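Local structure of aldehyde dehydrogenase (Burkholderia vietnamiensis, 5KF0) at residues Q74-F88 / V110-A124. The protein probably oxidises aldehydes to carboxylic acids with a nicotinamide cofactor, as other members of the aldehyde dehydrogenase family do, and binds NADPH. Residues are numbered along the deposited sequence; the frame is centred on the assembly and turned at random. Where two conformers were deposited one is given.
With ACT (acetate ion), chain H.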
loop_
_atom_site.group_PDB
_atom_site.type_symbol
_atom_site.label_atom_id
_atom_site.label_comp_id
_atom_site.label_asym_id
_atom_site.label_seq_id
_atom_site.Cartn_x
_atom_site.Cartn_y
_atom_site.Cartn_z
ATOM N N GLN A 74 -18.258 8.531 -9.357
ATOM C CA GLN A 74 -17.361 8.904 -10.446
ATOM C C GLN A 74 -18.110 9.620 -11.568
ATOM O O GLN A 74 -17.612 10.607 -12.128
ATOM C CB GLN A 74 -16.664 7.659 -10.987
ATOM C CG GLN A 74 -15.641 7.980 -12.072
ATOM C CD GLN A 74 -14.982 6.735 -12.632
ATOM O OE1 GLN A 74 -15.650 5.859 -13.169
ATOM N NE2 GLN A 74 -13.663 6.649 -12.497
ATOM N N ALA A 75 -19.306 9.129 -11.927
ATOM C CA ALA A 75 -20.049 9.745 -13.021
ATOM C C ALA A 75 -20.432 11.181 -12.695
ATOM O O ALA A 75 -20.440 12.047 -13.582
ATOM C CB ALA A 75 -21.297 8.918 -13.339
ATOM N N VAL A 76 -20.781 11.449 -11.431
ATOM C CA VAL A 76 -21.072 12.818 -11.006
ATOM C C VAL A 76 -19.845 13.693 -11.202
ATOM O O VAL A 76 -19.926 14.795 -11.759
ATOM C CB VAL A 76 -21.550 12.836 -9.542
ATOM C CG1 VAL A 76 -21.554 14.256 -9.010
ATOM C CG2 VAL A 76 -22.953 12.221 -9.434
ATOM N N LEU A 77 -18.682 13.200 -10.771
ATOM C CA LEU A 77 -17.450 13.974 -10.919
ATOM C C LEU A 77 -17.107 14.196 -12.389
ATOM O O LEU A 77 -16.671 15.291 -12.776
ATOM C CB LEU A 77 -16.306 13.266 -10.188
ATOM C CG LEU A 77 -16.495 13.301 -8.662
ATOM C CD1 LEU A 77 -15.689 12.195 -7.960
ATOM C CD2 LEU A 77 -16.129 14.675 -8.109
ATOM N N ASP A 78 -17.312 13.173 -13.224
ATOM C CA ASP A 78 -17.034 13.309 -14.651
ATOM C C ASP A 78 -17.957 14.327 -15.302
ATOM O O ASP A 78 -17.538 15.046 -16.218
ATOM C CB ASP A 78 -17.185 11.966 -15.363
ATOM C CG ASP A 78 -16.129 10.969 -14.958
ATOM O OD1 ASP A 78 -15.045 11.399 -14.500
ATOM O OD2 ASP A 78 -16.381 9.753 -15.110
ATOM N N HIS A 79 -19.229 14.377 -14.874
ATOM C CA HIS A 79 -20.133 15.405 -15.380
ATOM C C HIS A 79 -19.605 16.798 -15.078
ATOM O O HIS A 79 -19.658 17.691 -15.934
ATOM C CB HIS A 79 -21.525 15.264 -14.771
ATOM C CG HIS A 79 -22.488 16.305 -15.254
ATOM N ND1 HIS A 79 -23.087 16.245 -16.495
ATOM C CD2 HIS A 79 -22.941 17.444 -14.674
ATOM C CE1 HIS A 79 -23.874 17.296 -16.654
ATOM N NE2 HIS A 79 -23.810 18.034 -15.562
ATOM N N CYS A 80 -19.107 17.000 -13.853
ATOM C CA CYS A 80 -18.500 18.272 -13.479
ATOM C C CYS A 80 -17.316 18.609 -14.379
ATOM O O CYS A 80 -17.223 19.726 -14.898
ATOM C CB CYS A 80 -18.053 18.235 -12.021
ATOM S SG CYS A 80 -19.437 18.179 -10.847
ATOM N N VAL A 81 -16.395 17.655 -14.560
ATOM C CA VAL A 81 -15.232 17.880 -15.426
ATOM C C VAL A 81 -15.672 18.329 -16.811
ATOM O O VAL A 81 -15.152 19.310 -17.366
ATOM C CB VAL A 81 -14.366 16.612 -15.511
ATOM C CG1 VAL A 81 -13.304 16.763 -16.616
ATOM C CG2 VAL A 81 -13.711 16.337 -14.173
ATOM N N ALA A 82 -16.630 17.609 -17.400
ATOM C CA ALA A 82 -17.077 17.944 -18.748
ATOM C C ALA A 82 -17.688 19.338 -18.803
ATOM O O ALA A 82 -17.447 20.095 -19.753
ATOM C CB ALA A 82 -18.087 16.910 -19.242
ATOM N N ARG A 83 -18.494 19.693 -17.800
ATOM C CA ARG A 83 -19.171 20.984 -17.831
ATOM C C ARG A 83 -18.213 22.128 -17.525
ATOM O O ARG A 83 -18.375 23.226 -18.072
ATOM C CB ARG A 83 -20.358 20.979 -16.855
ATOM C CG ARG A 83 -21.477 20.003 -17.245
ATOM C CD ARG A 83 -22.365 20.530 -18.390
ATOM N NE ARG A 83 -23.253 21.572 -17.894
ATOM C CZ ARG A 83 -23.354 22.798 -18.402
ATOM N NH1 ARG A 83 -22.645 23.150 -19.469
ATOM N NH2 ARG A 83 -24.183 23.671 -17.846
ATOM N N PHE A 84 -17.211 21.900 -16.670
ATOM C CA PHE A 84 -16.221 22.945 -16.415
ATOM C C PHE A 84 -15.416 23.237 -17.676
ATOM O O PHE A 84 -15.083 24.394 -17.962
ATOM C CB PHE A 84 -15.286 22.551 -15.266
ATOM C CG PHE A 84 -15.974 22.359 -13.936
ATOM C CD1 PHE A 84 -17.207 22.954 -13.662
ATOM C CD2 PHE A 84 -15.378 21.574 -12.956
ATOM C CE1 PHE A 84 -17.832 22.759 -12.422
ATOM C CE2 PHE A 84 -15.981 21.372 -11.723
ATOM C CZ PHE A 84 -17.203 21.971 -11.448
ATOM N N ARG A 85 -15.100 22.199 -18.450
ATOM C CA ARG A 85 -14.447 22.418 -19.738
ATOM C C ARG A 85 -15.345 23.203 -20.684
ATOM O O ARG A 85 -14.883 24.117 -21.380
ATOM C CB ARG A 85 -14.063 21.082 -20.366
ATOM C CG ARG A 85 -12.917 20.388 -19.668
ATOM C CD ARG A 85 -12.709 18.990 -20.213
ATOM N NE ARG A 85 -11.462 18.433 -19.706
ATOM C CZ ARG A 85 -11.186 17.139 -19.672
ATOM N NH1 ARG A 85 -12.076 16.264 -20.116
ATOM N NH2 ARG A 85 -10.023 16.723 -19.191
ATOM N N GLU A 86 -16.636 22.861 -20.722
ATOM C CA GLU A 86 -17.570 23.592 -21.578
ATOM C C GLU A 86 -17.675 25.057 -21.171
ATOM O O GLU A 86 -17.818 25.937 -22.030
ATOM C CB GLU A 86 -18.954 22.945 -21.534
ATOM C CG GLU A 86 -19.057 21.635 -22.298
ATOM C CD GLU A 86 -20.436 21.008 -22.203
ATOM O OE1 GLU A 86 -21.344 21.633 -21.609
ATOM O OE2 GLU A 86 -20.610 19.886 -22.724
ATOM N N ARG A 87 -17.605 25.337 -19.871
ATOM C CA ARG A 87 -17.830 26.672 -19.332
ATOM C C ARG A 87 -16.527 27.339 -18.903
ATOM O O ARG A 87 -16.525 28.216 -18.035
ATOM C CB ARG A 87 -18.822 26.595 -18.171
ATOM C CG ARG A 87 -20.174 26.024 -18.613
ATOM C CD ARG A 87 -21.145 25.824 -17.455
ATOM N NE ARG A 87 -21.594 27.090 -16.893
ATOM C CZ ARG A 87 -22.605 27.209 -16.041
ATOM N NH1 ARG A 87 -23.281 26.136 -15.658
ATOM N NH2 ARG A 87 -22.955 28.406 -15.585
ATOM N N PHE A 88 -15.420 26.942 -19.542
ATOM C CA PHE A 88 -14.085 27.353 -19.114
ATOM C C PHE A 88 -13.945 28.872 -19.090
ATOM O O PHE A 88 -13.504 29.451 -18.086
ATOM C CB PHE A 88 -13.049 26.723 -20.047
ATOM C CG PHE A 88 -11.626 26.943 -19.625
ATOM C CD1 PHE A 88 -10.957 25.985 -18.881
ATOM C CD2 PHE A 88 -10.951 28.099 -19.989
ATOM C CE1 PHE A 88 -9.640 26.183 -18.493
ATOM C CE2 PHE A 88 -9.631 28.299 -19.612
ATOM C CZ PHE A 88 -8.981 27.351 -18.860
ATOM N N VAL A 110 -8.816 27.709 -13.430
ATOM C CA VAL A 110 -9.878 26.856 -13.962
ATOM C C VAL A 110 -9.295 25.532 -14.448
ATOM O O VAL A 110 -9.894 24.468 -14.259
ATOM C CB VAL A 110 -10.663 27.592 -15.067
ATOM C CG1 VAL A 110 -11.794 26.702 -15.607
ATOM C CG2 VAL A 110 -11.248 28.897 -14.519
ATOM N N THR A 111 -8.109 25.566 -15.059
ATOM C CA THR A 111 -7.449 24.313 -15.424
ATOM C C THR A 111 -7.203 23.451 -14.192
ATOM O O THR A 111 -7.404 22.230 -14.225
ATOM C CB THR A 111 -6.140 24.602 -16.156
ATOM O OG1 THR A 111 -6.425 25.318 -17.365
ATOM C CG2 THR A 111 -5.397 23.311 -16.490
ATOM N N ARG A 112 -6.802 24.073 -13.084
ATOM C CA ARG A 112 -6.570 23.342 -11.838
ATOM C C ARG A 112 -7.865 22.772 -11.278
ATOM O O ARG A 112 -7.892 21.649 -10.755
ATOM C CB ARG A 112 -5.924 24.271 -10.809
ATOM C CG ARG A 112 -4.520 24.718 -11.166
ATOM C CD ARG A 112 -3.489 23.668 -10.784
ATOM N NE ARG A 112 -3.500 23.389 -9.347
ATOM C CZ ARG A 112 -2.962 24.180 -8.425
ATOM N NH1 ARG A 112 -2.354 25.305 -8.787
ATOM N NH2 ARG A 112 -3.033 23.854 -7.139
ATOM N N LEU A 113 -8.949 23.550 -11.354
ATOM C CA LEU A 113 -10.265 23.078 -10.917
ATOM C C LEU A 113 -10.623 21.777 -11.625
ATOM O O LEU A 113 -11.080 20.813 -11.002
ATOM C CB LEU A 113 -11.321 24.151 -11.216
ATOM C CG LEU A 113 -12.798 23.710 -11.230
ATOM C CD1 LEU A 113 -13.280 23.319 -9.828
ATOM C CD2 LEU A 113 -13.706 24.797 -11.819
ATOM N N ILE A 114 -10.428 21.753 -12.945
ATOM C CA ILE A 114 -10.680 20.549 -13.731
ATOM C C ILE A 114 -9.737 19.424 -13.316
ATOM O O ILE A 114 -10.166 18.278 -13.129
ATOM C CB ILE A 114 -10.567 20.868 -15.234
ATOM C CG1 ILE A 114 -11.717 21.778 -15.655
ATOM C CG2 ILE A 114 -10.582 19.583 -16.049
ATOM C CD1 ILE A 114 -11.439 22.588 -16.922
ATOM N N ASP A 115 -8.443 19.737 -13.149
ATOM C CA ASP A 115 -7.461 18.752 -12.691
ATOM C C ASP A 115 -7.889 18.124 -11.370
ATOM O O ASP A 115 -7.813 16.902 -11.191
ATOM C CB ASP A 115 -6.077 19.399 -12.507
ATOM C CG ASP A 115 -5.372 19.746 -13.823
ATOM O OD1 ASP A 115 -5.766 19.261 -14.901
ATOM O OD2 ASP A 115 -4.383 20.514 -13.754
ATOM N N THR A 116 -8.327 18.953 -10.419
ATOM C CA THR A 116 -8.687 18.454 -9.095
ATOM C C THR A 116 -9.891 17.520 -9.164
ATOM O O THR A 116 -9.890 16.446 -8.548
ATOM C CB THR A 116 -8.943 19.642 -8.161
ATOM O OG1 THR A 116 -7.738 20.410 -8.047
ATOM C CG2 THR A 116 -9.392 19.189 -6.766
ATOM N N PHE A 117 -10.925 17.896 -9.922
ATOM C CA PHE A 117 -12.059 16.990 -10.091
ATOM C C PHE A 117 -11.674 15.721 -10.835
ATOM O O PHE A 117 -12.231 14.649 -10.554
ATOM C CB PHE A 117 -13.215 17.703 -10.807
ATOM C CG PHE A 117 -14.135 18.426 -9.863
ATOM C CD1 PHE A 117 -13.734 19.613 -9.256
ATOM C CD2 PHE A 117 -15.396 17.921 -9.577
ATOM C CE1 PHE A 117 -14.582 20.273 -8.356
ATOM C CE2 PHE A 117 -16.252 18.586 -8.691
ATOM C CZ PHE A 117 -15.839 19.759 -8.086
ATOM N N ARG A 118 -10.738 15.805 -11.785
ATOM C CA ARG A 118 -10.338 14.600 -12.499
ATOM C C ARG A 118 -9.595 13.633 -11.583
ATOM O O ARG A 118 -9.811 12.417 -11.661
ATOM C CB ARG A 118 -9.485 14.947 -13.714
ATOM C CG ARG A 118 -9.103 13.705 -14.474
ATOM C CD ARG A 118 -8.589 13.979 -15.855
ATOM N NE ARG A 118 -8.506 12.712 -16.564
ATOM C CZ ARG A 118 -8.038 12.559 -17.794
ATOM N NH1 ARG A 118 -7.597 13.606 -18.489
ATOM N NH2 ARG A 118 -8.025 11.352 -18.328
ATOM N N VAL A 119 -8.719 14.144 -10.705
ATOM C CA VAL A 119 -8.080 13.255 -9.730
ATOM C C VAL A 119 -9.138 12.590 -8.855
ATOM O O VAL A 119 -9.062 11.387 -8.559
ATOM C CB VAL A 119 -7.053 14.010 -8.864
ATOM C CG1 VAL A 119 -6.466 13.091 -7.792
ATOM C CG2 VAL A 119 -5.942 14.596 -9.704
ATOM N N ALA A 120 -10.131 13.365 -8.415
ATOM C CA ALA A 120 -11.194 12.795 -7.594
ATOM C C ALA A 120 -11.974 11.727 -8.354
ATOM O O ALA A 120 -12.354 10.705 -7.770
ATOM C CB ALA A 120 -12.131 13.894 -7.099
ATOM N N SER A 121 -12.250 11.953 -9.646
ATOM C CA SER A 121 -12.937 10.938 -10.443
ATOM C C SER A 121 -12.163 9.622 -10.447
ATOM O O SER A 121 -12.756 8.546 -10.312
ATOM C CB SER A 121 -13.137 11.444 -11.875
ATOM O OG SER A 121 -13.500 10.372 -12.734
ATOM N N GLU A 122 -10.838 9.694 -10.592
ATOM C CA GLU A 122 -10.002 8.498 -10.544
ATOM C C GLU A 122 -10.030 7.841 -9.168
ATOM O O GLU A 122 -10.160 6.613 -9.060
ATOM C CB GLU A 122 -8.561 8.853 -10.933
ATOM C CG GLU A 122 -8.416 9.416 -12.339
ATOM C CD GLU A 122 -7.042 10.035 -12.560
ATOM O OE1 GLU A 122 -6.210 9.978 -11.626
ATOM O OE2 GLU A 122 -6.794 10.580 -13.653
ATOM N N GLU A 123 -9.896 8.637 -8.100
ATOM C CA GLU A 123 -9.814 8.057 -6.765
ATOM C C GLU A 123 -11.153 7.504 -6.303
ATOM O O GLU A 123 -11.178 6.611 -5.447
ATOM C CB GLU A 123 -9.291 9.086 -5.754
ATOM C CG GLU A 123 -7.848 9.540 -6.017
ATOM C CD GLU A 123 -6.815 8.450 -5.743
ATOM O OE1 GLU A 123 -7.158 7.436 -5.093
ATOM O OE2 GLU A 123 -5.656 8.611 -6.179
ATOM N N ALA A 124 -12.262 7.974 -6.884
ATOM C CA ALA A 124 -13.577 7.535 -6.424
ATOM C C ALA A 124 -13.779 6.033 -6.588
ATOM O O ALA A 124 -14.584 5.438 -5.861
ATOM C CB ALA A 124 -14.678 8.281 -7.186
HETATM C C ACT H . -2.434 26.273 -4.225
HETATM O O ACT H . -1.907 26.468 -5.359
HETATM O OXT ACT H . -3.496 25.611 -4.190
HETATM C CH3 ACT H . -1.838 26.790 -2.954
#
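Ile114 and Phe117, one turn apart, fill successive gaps along segment 74-88 and illustrate how two nearly antiparallel helices interlock. Ile114 is a knob among Val81, Phe84, Arg85 and Phe88. Its CG1 lies beside the backbone N (chi1 -68°) and meets Phe84 CB at 3.7 Å, leaving CD1 to reach Arg85 CG and the edge of the Phe88 ring. The Phe117 knob enters the next hole, among Leu77, Cys80, Val81 and Phe84. Phe84 drives its edge into the Phe117 face in a T-shaped stack, planes at 88°, with CE2 over the ring centre; Leu113 CD2 covers one face of the Phe84 ring in a CH-pi contact, 4.0 Å from its centroid. Leu77 CD2 and Cys80 CB each lie 3.6 Å from Phe117 CD2. Ala169 of helix 164-178 also touches Phe117.

At the Ser121 end the seam turns polar. Ser121 OG donates to the syn side of Asp78 OD1 at 2.6 Å, somewhat out of the carboxylate plane, while Gln74 NE2 binds Ser121 O at 3.0 Å from above the carbonyl plane, so hydroxyl and carbonyl each have a partner. Asp78 OD2 pairs with Arg118 of a second subunit, and Gln74 NE2 also bonds Glu122 there. Helices 70-86 and 103-123, whose segment axes approach to 8.6 Å at a crossing angle of -160°, form an antiparallel knobs-into-holes pair within the aldehyde dehydrogenase fold, bordering a subunit interface.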